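Local coordinates for putative P450-like enzyme (Streptomyces himastatinicus ATCC 53653, PDB 5Z9J), which belongs to the cytochrome P450 family, binds heme, and probably acts as an iron-dependent monooxygenase, at residues A[10-13]-A[14-17]; A[28-31]-A[32-35]; A[58-62]-A[63-67]; A[274-277]-A[278-281]. All coordinates share one frame; numbering follows the deposited sequence.

In the fold
From the N terminus, contact 1 (10-17) closes a tight turn in the loop that leads to strand 27-30. Contact 2 (28-35) closes the hairpin between strands 27-30 and 35-38, at the edge of the mixed sheet; the bound tris(hydroxyethyl)aminomethane has protein neighbours in both contacts. Contact 3 (58-67) folds back the loop that follows strand 54-55, at the other edge of that sheet, and leads to helix 68-71. Contact 4 (274-281) lies much later, at the C-terminal end of helix 270-280 and near the heme. The four follow in series, and none nests in or crosses another. Contacts 1 and 4 approach to about 4 Å between nearest atoms.

Contact 1 (A[10-13]-A[14-17]); sequences EFHP and GHFW. With TAM (tris(hydroxyethyl)aminomethane), chain F.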
loop_
_atom_site.group_PDB
_atom_site.type_symbol
_atom_site.label_atom_id
_atom_site.label_comp_id
_atom_site.label_asym_id
_atom_site.label_seq_id
_atom_site.Cartn_x
_atom_site.Cartn_y
_atom_site.Cartn_z
ATOM N N GLU A 10 -18.896 1.104 -7.516
ATOM C CA GLU A 10 -18.659 2.555 -7.575
ATOM C C GLU A 10 -17.176 2.931 -7.407
ATOM O O GLU A 10 -16.747 3.475 -6.372
ATOM C CB GLU A 10 -19.493 3.278 -6.509
ATOM C CG GLU A 10 -21.007 3.375 -6.821
ATOM C CD GLU A 10 -21.345 3.980 -8.170
ATOM O OE1 GLU A 10 -20.576 4.820 -8.688
ATOM O OE2 GLU A 10 -22.429 3.633 -8.691
ATOM N N PHE A 11 -16.394 2.669 -8.448
ATOM C CA PHE A 11 -14.970 2.995 -8.421
ATOM C C PHE A 11 -14.742 4.512 -8.417
ATOM O O PHE A 11 -15.603 5.299 -8.860
ATOM C CB PHE A 11 -14.246 2.403 -9.651
ATOM C CG PHE A 11 -14.494 0.936 -9.889
ATOM C CD1 PHE A 11 -13.919 -0.013 -9.080
ATOM C CD2 PHE A 11 -15.255 0.509 -10.981
ATOM C CE1 PHE A 11 -14.122 -1.374 -9.310
ATOM C CE2 PHE A 11 -15.449 -0.844 -11.216
ATOM C CZ PHE A 11 -14.873 -1.784 -10.362
ATOM N N HIS A 12 -13.541 4.911 -8.009
ATOM C CA HIS A 12 -13.061 6.270 -8.293
ATOM C C HIS A 12 -13.318 6.569 -9.763
ATOM O O HIS A 12 -13.024 5.732 -10.604
ATOM C CB HIS A 12 -11.569 6.380 -8.044
ATOM C CG HIS A 12 -11.074 7.783 -7.940
ATOM N ND1 HIS A 12 -10.933 8.605 -9.043
ATOM C CD2 HIS A 12 -10.617 8.487 -6.878
ATOM C CE1 HIS A 12 -10.471 9.776 -8.645
ATOM N NE2 HIS A 12 -10.263 9.727 -7.340
ATOM N N PRO A 13 -13.874 7.754 -10.062
ATOM C CA PRO A 13 -14.213 8.107 -11.451
ATOM C C PRO A 13 -12.984 8.162 -12.360
ATOM O O PRO A 13 -13.103 7.999 -13.570
ATOM C CB PRO A 13 -14.865 9.482 -11.327
ATOM C CG PRO A 13 -14.513 9.994 -9.950
ATOM C CD PRO A 13 -14.298 8.781 -9.088
ATOM N N GLY A 14 -11.814 8.391 -11.785
ATOM C CA GLY A 14 -10.591 8.405 -12.564
ATOM C C GLY A 14 -10.091 7.027 -12.976
ATOM O O GLY A 14 -9.186 6.927 -13.812
ATOM N N HIS A 15 -10.633 5.964 -12.372
ATOM C CA HIS A 15 -10.110 4.622 -12.637
ATOM C C HIS A 15 -10.807 3.921 -13.795
ATOM O O HIS A 15 -11.478 2.908 -13.604
ATOM C CB HIS A 15 -10.216 3.744 -11.424
ATOM C CG HIS A 15 -9.401 4.241 -10.268
ATOM N ND1 HIS A 15 -9.439 3.656 -9.023
ATOM C CD2 HIS A 15 -8.549 5.289 -10.163
ATOM C CE1 HIS A 15 -8.622 4.301 -8.209
ATOM N NE2 HIS A 15 -8.085 5.312 -8.869
ATOM N N PHE A 16 -10.597 4.456 -14.985
ATOM C CA PHE A 16 -11.276 3.951 -16.166
ATOM C C PHE A 16 -10.981 2.463 -16.421
ATOM O O PHE A 16 -11.811 1.756 -17.035
ATOM C CB PHE A 16 -10.883 4.800 -17.406
ATOM C CG PHE A 16 -9.395 4.827 -17.678
ATOM C CD1 PHE A 16 -8.806 3.834 -18.425
ATOM C CD2 PHE A 16 -8.590 5.834 -17.149
ATOM C CE1 PHE A 16 -7.456 3.844 -18.638
ATOM C CE2 PHE A 16 -7.239 5.857 -17.381
ATOM C CZ PHE A 16 -6.671 4.859 -18.104
ATOM N N TRP A 17 -9.795 1.990 -16.050
ATOM C CA TRP A 17 -9.449 0.593 -16.327
ATOM C C TRP A 17 -10.334 -0.402 -15.574
ATOM O O TRP A 17 -10.508 -1.538 -16.005
ATOM C CB TRP A 17 -7.977 0.337 -16.040
ATOM C CG TRP A 17 -7.563 0.651 -14.600
ATOM C CD1 TRP A 17 -7.534 -0.213 -13.556
ATOM C CD2 TRP A 17 -7.134 1.925 -14.081
ATOM N NE1 TRP A 17 -7.112 0.427 -12.410
ATOM C CE2 TRP A 17 -6.867 1.739 -12.706
ATOM C CE3 TRP A 17 -6.942 3.196 -14.645
ATOM C CZ2 TRP A 17 -6.414 2.786 -11.887
ATOM C CZ3 TRP A 17 -6.501 4.245 -13.812
ATOM C CH2 TRP A 17 -6.246 4.023 -12.450
HETATM C C TAM F . -6.447 10.747 -14.274
HETATM C C1 TAM F . -6.726 10.919 -15.822
HETATM C C2 TAM F . -7.744 10.543 -13.471
HETATM C C3 TAM F . -5.482 9.547 -14.050
HETATM C C4 TAM F . -8.071 10.317 -16.242
HETATM C C5 TAM F . -7.378 10.402 -12.002
HETATM C C6 TAM F . -5.906 8.240 -14.758
HETATM N N TAM F . -5.773 11.933 -13.755
HETATM O O4 TAM F . -9.084 11.305 -16.213
HETATM O O5 TAM F . -6.259 11.273 -11.757
HETATM O O6 TAM F . -7.063 7.730 -14.131
HETATM O O HOH W 1 -11.431 2.565 -7.115
#
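H12 and H15 pack ring against ring across the bend of the chain. Their planes lie 19° apart in an offset stack, with centroids 4.9 Å apart. H12 CB sits over the centre of the H15 ring in a CH-pi contact, 3.5 Å from the centroid. W17 CZ2 covers the opposite face, so the H15 imidazole is sandwiched. The backbone is pinned twice. H15 N donates to H12 O at 3.0 Å, from above the carbonyl plane. G14 N donates to H12 ND1 at 2.9 Å and lies in the ring plane. With CG anti to the backbone N (chi1 -164°), the H12 ring is set where ND1 can take this bond. H12 NE2 is hydrogen-bonded to E167, and H15 NE2 to the V385 carbonyl. The other side is looser. P13 is exposed, and its CB merely brushes G14 N. One water bridges H12 N and H15 ND1, 3.0 Å from the latter. G14, F16 and W17 border the bound tris(hydroxyethyl)aminomethane. The whole is a type I beta turn from H12 to H15, with H15 also the centre of an inverse gamma turn.

Contact 2 (A[28-31]-A[32-35]); sequences DYDE and ELQL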
loop_
_atom_site.group_PDB
_atom_site.type_symbol
_atom_site.label_atom_id
_atom_site.label_comp_id
_atom_site.label_asym_id
_atom_site.label_seq_id
_atom_site.Cartn_x
_atom_site.Cartn_y
_atom_site.Cartn_z
ATOM N N ASP A 28 -0.421 10.670 -21.481
ATOM C CA ASP A 28 -1.086 11.968 -21.687
ATOM C C ASP A 28 -0.641 12.978 -20.623
ATOM O O ASP A 28 0.112 12.652 -19.687
ATOM C CB ASP A 28 -2.638 11.862 -21.724
ATOM C CG ASP A 28 -3.288 11.531 -20.368
ATOM O OD1 ASP A 28 -2.834 12.005 -19.289
ATOM O OD2 ASP A 28 -4.304 10.800 -20.371
ATOM N N TYR A 29 -1.060 14.221 -20.831
ATOM C CA TYR A 29 -0.752 15.317 -19.920
ATOM C C TYR A 29 -2.060 15.875 -19.349
ATOM O O TYR A 29 -3.036 16.069 -20.070
ATOM C CB TYR A 29 0.045 16.411 -20.653
ATOM C CG TYR A 29 0.450 17.607 -19.815
ATOM C CD1 TYR A 29 1.442 17.505 -18.859
ATOM C CD2 TYR A 29 -0.175 18.839 -19.987
ATOM C CE1 TYR A 29 1.813 18.595 -18.103
ATOM C CE2 TYR A 29 0.184 19.927 -19.244
ATOM C CZ TYR A 29 1.175 19.806 -18.300
ATOM O OH TYR A 29 1.526 20.901 -17.540
ATOM N N ASP A 30 -2.087 16.098 -18.050
ATOM C CA ASP A 30 -3.236 16.714 -17.410
ATOM C C ASP A 30 -2.925 18.201 -17.226
ATOM O O ASP A 30 -2.139 18.573 -16.343
ATOM C CB ASP A 30 -3.532 16.016 -16.081
ATOM C CG ASP A 30 -4.864 16.430 -15.483
ATOM O OD1 ASP A 30 -5.274 17.603 -15.623
ATOM O OD2 ASP A 30 -5.526 15.565 -14.888
ATOM N N GLU A 31 -3.527 19.045 -18.070
ATOM C CA GLU A 31 -3.221 20.476 -18.060
ATOM C C GLU A 31 -3.715 21.109 -16.769
ATOM O O GLU A 31 -3.071 22.003 -16.227
ATOM C CB GLU A 31 -3.825 21.203 -19.265
ATOM C CG GLU A 31 -3.149 22.560 -19.545
ATOM C CD GLU A 31 -3.877 23.398 -20.608
ATOM O OE1 GLU A 31 -4.742 22.838 -21.329
ATOM O OE2 GLU A 31 -3.595 24.618 -20.712
ATOM N N GLU A 32 -4.828 20.605 -16.246
ATOM C CA GLU A 32 -5.446 21.226 -15.085
ATOM C C GLU A 32 -4.643 20.899 -13.819
ATOM O O GLU A 32 -4.563 21.716 -12.907
ATOM C CB GLU A 32 -6.908 20.770 -14.959
ATOM C CG GLU A 32 -7.751 21.568 -13.970
ATOM C CD GLU A 32 -8.176 22.920 -14.541
ATOM O OE1 GLU A 32 -7.805 23.240 -15.702
ATOM O OE2 GLU A 32 -8.865 23.681 -13.823
ATOM N N LEU A 33 -4.024 19.717 -13.782
ATOM C CA LEU A 33 -3.202 19.281 -12.642
ATOM C C LEU A 33 -1.699 19.456 -12.865
ATOM O O LEU A 33 -0.898 19.279 -11.933
ATOM C CB LEU A 33 -3.469 17.817 -12.317
ATOM C CG LEU A 33 -4.857 17.485 -11.779
ATOM C CD1 LEU A 33 -4.933 15.998 -11.464
ATOM C CD2 LEU A 33 -5.142 18.332 -10.548
ATOM N N GLN A 34 -1.339 19.751 -14.109
ATOM C CA GLN A 34 0.037 19.958 -14.540
ATOM C C GLN A 34 0.901 18.722 -14.257
ATOM O O GLN A 34 1.971 18.817 -13.655
ATOM C CB GLN A 34 0.617 21.191 -13.855
ATOM C CG GLN A 34 1.230 22.197 -14.797
ATOM C CD GLN A 34 1.261 23.586 -14.200
ATOM O OE1 GLN A 34 0.447 23.919 -13.340
ATOM N NE2 GLN A 34 2.185 24.415 -14.669
ATOM N N LEU A 35 0.445 17.568 -14.737
ATOM C CA LEU A 35 1.184 16.332 -14.569
ATOM C C LEU A 35 0.975 15.422 -15.765
ATOM O O LEU A 35 0.041 15.622 -16.554
ATOM C CB LEU A 35 0.776 15.601 -13.274
ATOM C CG LEU A 35 -0.690 15.290 -12.943
ATOM C CD1 LEU A 35 -1.174 14.074 -13.710
ATOM C CD2 LEU A 35 -0.912 15.107 -11.395
#
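D30 and L35 pair as an antiparallel, hydrogen-bonded couple that closes a beta hairpin, with a G1 bulge at Q34. D30 N donates to L35 O at 2.6 Å, almost in line with the carbonyl bond. In return D30 O receives L35 N at 3.2 Å and a weak bond from Q34 N. Two residues thus face one, and Q34 takes up left-handed backbone angles (phi 58°, psi 53°) that let the chain turn back.

The D30 side chain supports the bend from within. D30 OD1 accepts L33 N at 3.1 Å, from above the carboxylate plane. It also takes a weak bond from E32 N, which is consistent with an Asx turn. D30 OD2 lies alongside the L33 branch, 3.5 Å from L33 CD1. D30 also touches the bound tris(hydroxyethyl)aminomethane.

Y29 covers the bulge from another side. Its CG is anti to the backbone N (chi1 -179°), which lays the ring beside the Q34 side chain. Y29 CD1 comes 3.3 Å from L35 O. A serine in its place would probably leave L35 O and the Q34 backbone without the ring that packs along them, and the Q34 side chain freer to turn.

Further out, W36 meets the Y29 ring. D28 bonds N37 through both backbone and OD1, and Y39 through OD2. L35 rests on L307 and L309 of strand 307-310, which joins the hairpin to the rest of the sheet. At the outer end of the Y29 ring, OH lies close against Q34 CG.

Contact 3 (A[58-62]-A[63-67]); sequences TMRLD and PIKLD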
loop_
_atom_site.group_PDB
_atom_site.type_symbol
_atom_site.label_atom_id
_atom_site.label_comp_id
_atom_site.label_asym_id
_atom_site.label_seq_id
_atom_site.Cartn_x
_atom_site.Cartn_y
_atom_site.Cartn_z
ATOM N N THR A 58 9.576 13.019 -5.279
ATOM C CA THR A 58 8.665 13.896 -6.011
ATOM C C THR A 58 8.540 15.303 -5.418
ATOM O O THR A 58 8.197 16.261 -6.136
ATOM C CB THR A 58 7.266 13.266 -6.096
ATOM O OG1 THR A 58 6.826 12.890 -4.780
ATOM C CG2 THR A 58 7.284 12.014 -6.996
ATOM N N MET A 59 8.825 15.421 -4.120
ATOM C CA MET A 59 8.797 16.709 -3.408
ATOM C C MET A 59 9.827 17.692 -3.960
ATOM O O MET A 59 9.748 18.906 -3.729
ATOM C CB MET A 59 9.031 16.500 -1.897
ATOM C CG MET A 59 8.756 17.750 -1.055
ATOM S SD MET A 59 8.907 17.573 0.757
ATOM C CE MET A 59 10.663 17.242 0.968
ATOM N N ARG A 60 10.846 17.165 -4.630
ATOM C CA ARG A 60 11.826 18.030 -5.294
ATOM C C ARG A 60 11.111 19.058 -6.212
ATOM O O ARG A 60 11.581 20.181 -6.374
ATOM C CB ARG A 60 12.833 17.199 -6.103
ATOM C CG ARG A 60 13.872 18.053 -6.847
ATOM C CD ARG A 60 14.921 17.244 -7.629
ATOM N NE ARG A 60 14.356 16.599 -8.831
ATOM C CZ ARG A 60 14.302 17.164 -10.040
ATOM N NH1 ARG A 60 14.731 18.398 -10.209
ATOM N NH2 ARG A 60 13.788 16.511 -11.083
ATOM N N LEU A 61 9.959 18.698 -6.770
ATOM C CA LEU A 61 9.306 19.565 -7.762
ATOM C C LEU A 61 8.326 20.552 -7.143
ATOM O O LEU A 61 7.790 21.413 -7.829
ATOM C CB LEU A 61 8.539 18.727 -8.784
ATOM C CG LEU A 61 9.236 17.572 -9.496
ATOM C CD1 LEU A 61 8.313 16.992 -10.579
ATOM C CD2 LEU A 61 10.549 18.020 -10.091
ATOM N N ASP A 62 8.107 20.447 -5.836
ATOM C CA ASP A 62 7.125 21.299 -5.183
ATOM C C ASP A 62 7.732 22.666 -4.965
ATOM O O ASP A 62 8.902 22.767 -4.590
ATOM C CB ASP A 62 6.681 20.699 -3.843
ATOM C CG ASP A 62 5.843 19.436 -3.998
ATOM O OD1 ASP A 62 5.303 19.209 -5.096
ATOM O OD2 ASP A 62 5.721 18.668 -2.998
ATOM N N PRO A 63 6.942 23.731 -5.170
ATOM C CA PRO A 63 7.458 25.074 -4.933
ATOM C C PRO A 63 7.708 25.268 -3.435
ATOM O O PRO A 63 8.537 26.113 -3.083
ATOM C CB PRO A 63 6.337 25.993 -5.440
ATOM C CG PRO A 63 5.128 25.185 -5.370
ATOM C CD PRO A 63 5.537 23.750 -5.597
ATOM N N ILE A 64 6.984 24.530 -2.584
ATOM C CA ILE A 64 7.197 24.591 -1.121
ATOM C C ILE A 64 7.465 23.174 -0.628
ATOM O O ILE A 64 6.756 22.250 -0.974
ATOM C CB ILE A 64 5.994 25.187 -0.366
ATOM C CG1 ILE A 64 5.726 26.618 -0.822
ATOM C CG2 ILE A 64 6.215 25.143 1.134
ATOM C CD1 ILE A 64 4.461 27.214 -0.225
ATOM N N LYS A 65 8.496 23.019 0.180
ATOM C CA LYS A 65 9.016 21.705 0.527
ATOM C C LYS A 65 9.218 21.564 2.021
ATOM O O LYS A 65 9.378 22.567 2.712
ATOM C CB LYS A 65 10.369 21.474 -0.153
ATOM C CG LYS A 65 10.412 21.820 -1.622
ATOM C CD LYS A 65 11.728 21.380 -2.214
ATOM C CE LYS A 65 11.829 21.843 -3.636
ATOM N NZ LYS A 65 13.157 21.495 -4.208
ATOM N N LEU A 66 9.287 20.332 2.508
ATOM C CA LEU A 66 9.764 20.147 3.867
ATOM C C LEU A 66 11.273 20.078 3.887
ATOM O O LEU A 66 11.909 19.713 2.884
ATOM C CB LEU A 66 9.212 18.884 4.514
ATOM C CG LEU A 66 7.719 18.835 4.788
ATOM C CD1 LEU A 66 7.167 17.411 4.846
ATOM C CD2 LEU A 66 7.491 19.561 6.091
ATOM N N ASP A 67 11.840 20.456 5.026
ATOM C CA ASP A 67 13.278 20.410 5.184
ATOM C C ASP A 67 13.672 18.949 5.139
ATOM O O ASP A 67 12.934 18.080 5.614
ATOM C CB ASP A 67 13.726 21.051 6.503
ATOM C CG ASP A 67 15.251 20.957 6.737
ATOM O OD1 ASP A 67 16.037 21.159 5.793
ATOM O OD2 ASP A 67 15.671 20.700 7.896
HETATM O O HOH W 2 5.809 19.697 -0.537
#
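K65 lies across the turn of residues 58-61 and threads its chain over a row of carbonyl oxygens. K65 CB lies 4.2 Å from M59 CG. K65 CG is next, 3.5 Å from D62 O. K65 CD passes M59 O, also at 3.5 Å. K65 CE is about equally near R60 O and D62 O. At the tip, K65 NZ donates to R60 O at 3.0 Å, tilted 26° from the carbonyl plane. The chain is extended beyond CG, and this carries the ammonium group back over the turn.

Residues 58-61 form a short 3-10 segment after strand 54-55. L61 N and D62 N bond back to T58 O and M59 O. D67 stands at the N-cap position of helix 68-71, in a place consistent with the loop that precedes the B' region of P450s.

M59 makes the second bridge. M59 SD accepts a weak but straight bond from L66 N at 3.3 Å, and it also packs on L66 CB. The bend at chi3 (66°) brings M59 CE to 3.4 Å from L66 O. An alanine here would probably leave L66 N without its sulfur acceptor and open a gap between the turn and L66. L66 and M59 both touch V71 of helix 68-71.

Further round the turn, a water donates to D62 OD2 at 2.7 Å and also to I64 O. R60 points away and forms a salt bridge with D305.

Contact 4 (A[274-277]-A[278-281]); sequences LEES and MRYM
E276 and R279 are the glutamate and arginine of the ExxR motif, the signature of the P450 K helix, here helix 270-280. The two side chains run side by side one helical turn apart. R279 grips the carboxylate side-on with two nitrogens. R279 NE meets OE1 of E276 at 2.5 Å, nearly straight (176°), and R279 NH2 meets E276 OE2 at 2.9 Å. Both oxygens lie in the guanidinium plane, yet the carboxylate is turned 45° against it and is met from above its own plane. The bend in R279 at chi3 (63°) swings the guanidinium back along E276. E276 OE2 also forms a salt bridge with R332, which completes the family's glutamate-arginine-arginine triad. The two arginines would be expected to offset the buried negative charge of E276.

The backbone bonds are regular. M278 N donates to L274 O at 3.0 Å and M281 N to S277 O at 3.0 Å, at the end of the helix, where M281 leaves helical geometry. A water donates to M281 O at 2.8 Å and also contacts S277 OG, which bonds T249.

On another side, M278 CE rests 3.5 Å from E275 OE2, with the E275 carboxylate bound to R354 and H337. The M278 side chain lies near the heme, about 8 Å from that of C347, the axial ligand of the heme iron. S277 and M278 pack on L245 of helix 240-255, and L274 on S357 and K358 of helix 350-367.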
loop_
_atom_site.group_PDB
_atom_site.type_symbol
_atom_site.label_atom_id
_atom_site.label_comp_id
_atom_site.label_asym_id
_atom_site.label_seq_id
_atom_site.Cartn_x
_atom_site.Cartn_y
_atom_site.Cartn_z
ATOM N N LEU A 274 -4.588 -14.265 -4.554
ATOM C CA LEU A 274 -4.151 -12.975 -4.017
ATOM C C LEU A 274 -3.363 -12.130 -5.041
ATOM O O LEU A 274 -3.562 -10.915 -5.160
ATOM C CB LEU A 274 -3.280 -13.220 -2.804
ATOM C CG LEU A 274 -4.106 -13.833 -1.669
ATOM C CD1 LEU A 274 -3.236 -14.288 -0.492
ATOM C CD2 LEU A 274 -4.981 -12.696 -1.260
ATOM N N GLU A 275 -2.486 -12.778 -5.784
ATOM C CA GLU A 275 -1.716 -12.052 -6.796
ATOM C C GLU A 275 -2.655 -11.500 -7.853
ATOM O O GLU A 275 -2.466 -10.385 -8.313
ATOM C CB GLU A 275 -0.687 -12.951 -7.471
ATOM C CG GLU A 275 0.420 -13.509 -6.612
ATOM C CD GLU A 275 1.266 -12.441 -5.959
ATOM O OE1 GLU A 275 1.731 -11.530 -6.680
ATOM O OE2 GLU A 275 1.453 -12.498 -4.724
ATOM N N GLU A 276 -3.669 -12.290 -8.219
ATOM C CA GLU A 276 -4.615 -11.860 -9.263
ATOM C C GLU A 276 -5.532 -10.766 -8.707
ATOM O O GLU A 276 -5.975 -9.889 -9.427
ATOM C CB GLU A 276 -5.420 -13.047 -9.803
ATOM C CG GLU A 276 -6.546 -12.737 -10.772
ATOM C CD GLU A 276 -6.040 -12.308 -12.162
ATOM O OE1 GLU A 276 -4.889 -11.814 -12.295
ATOM O OE2 GLU A 276 -6.752 -12.621 -13.136
ATOM N N SER A 277 -5.795 -10.831 -7.397
ATOM C CA SER A 277 -6.550 -9.790 -6.739
ATOM C C SER A 277 -5.781 -8.462 -6.887
ATOM O O SER A 277 -6.369 -7.395 -7.024
ATOM C CB SER A 277 -6.764 -10.121 -5.225
ATOM O OG SER A 277 -7.770 -9.280 -4.725
ATOM N N MET A 278 -4.464 -8.535 -6.706
ATOM C CA MET A 278 -3.577 -7.377 -6.851
ATOM C C MET A 278 -3.531 -6.884 -8.301
ATOM O O MET A 278 -3.548 -5.704 -8.585
ATOM C CB MET A 278 -2.182 -7.719 -6.318
ATOM C CG MET A 278 -2.149 -7.617 -4.719
ATOM S SD MET A 278 -0.453 -7.776 -4.138
ATOM C CE MET A 278 -0.222 -9.489 -4.347
ATOM N N ARG A 279 -3.532 -7.810 -9.230
ATOM C CA ARG A 279 -3.471 -7.344 -10.615
ATOM C C ARG A 279 -4.740 -6.568 -10.953
ATOM O O ARG A 279 -4.666 -5.416 -11.371
ATOM C CB ARG A 279 -3.290 -8.523 -11.558
ATOM C CG ARG A 279 -3.082 -8.064 -12.991
ATOM C CD ARG A 279 -3.231 -9.265 -13.883
ATOM N NE ARG A 279 -4.550 -9.894 -13.874
ATOM C CZ ARG A 279 -5.588 -9.481 -14.610
ATOM N NH1 ARG A 279 -5.474 -8.396 -15.386
ATOM N NH2 ARG A 279 -6.741 -10.138 -14.559
ATOM N N TYR A 280 -5.875 -7.180 -10.596
ATOM C CA TYR A 280 -7.222 -6.783 -11.017
ATOM C C TYR A 280 -7.802 -5.578 -10.284
ATOM O O TYR A 280 -8.556 -4.775 -10.860
ATOM C CB TYR A 280 -8.157 -8.005 -10.872
ATOM C CG TYR A 280 -9.579 -7.794 -11.284
ATOM C CD1 TYR A 280 -9.977 -8.055 -12.587
ATOM C CD2 TYR A 280 -10.533 -7.321 -10.373
ATOM C CE1 TYR A 280 -11.270 -7.862 -12.982
ATOM C CE2 TYR A 280 -11.858 -7.135 -10.769
ATOM C CZ TYR A 280 -12.206 -7.416 -12.089
ATOM O OH TYR A 280 -13.477 -7.247 -12.559
ATOM N N MET A 281 -7.474 -5.438 -9.000
ATOM C CA MET A 281 -7.958 -4.329 -8.220
ATOM C C MET A 281 -6.806 -3.923 -7.296
ATOM O O MET A 281 -6.702 -4.413 -6.168
ATOM C CB MET A 281 -9.239 -4.732 -7.449
ATOM C CG MET A 281 -9.973 -3.585 -6.649
ATOM S SD MET A 281 -11.501 -4.186 -5.851
ATOM C CE MET A 281 -12.326 -4.761 -7.330
HETATM O O HOH W 3 -6.610 -6.397 -4.185
#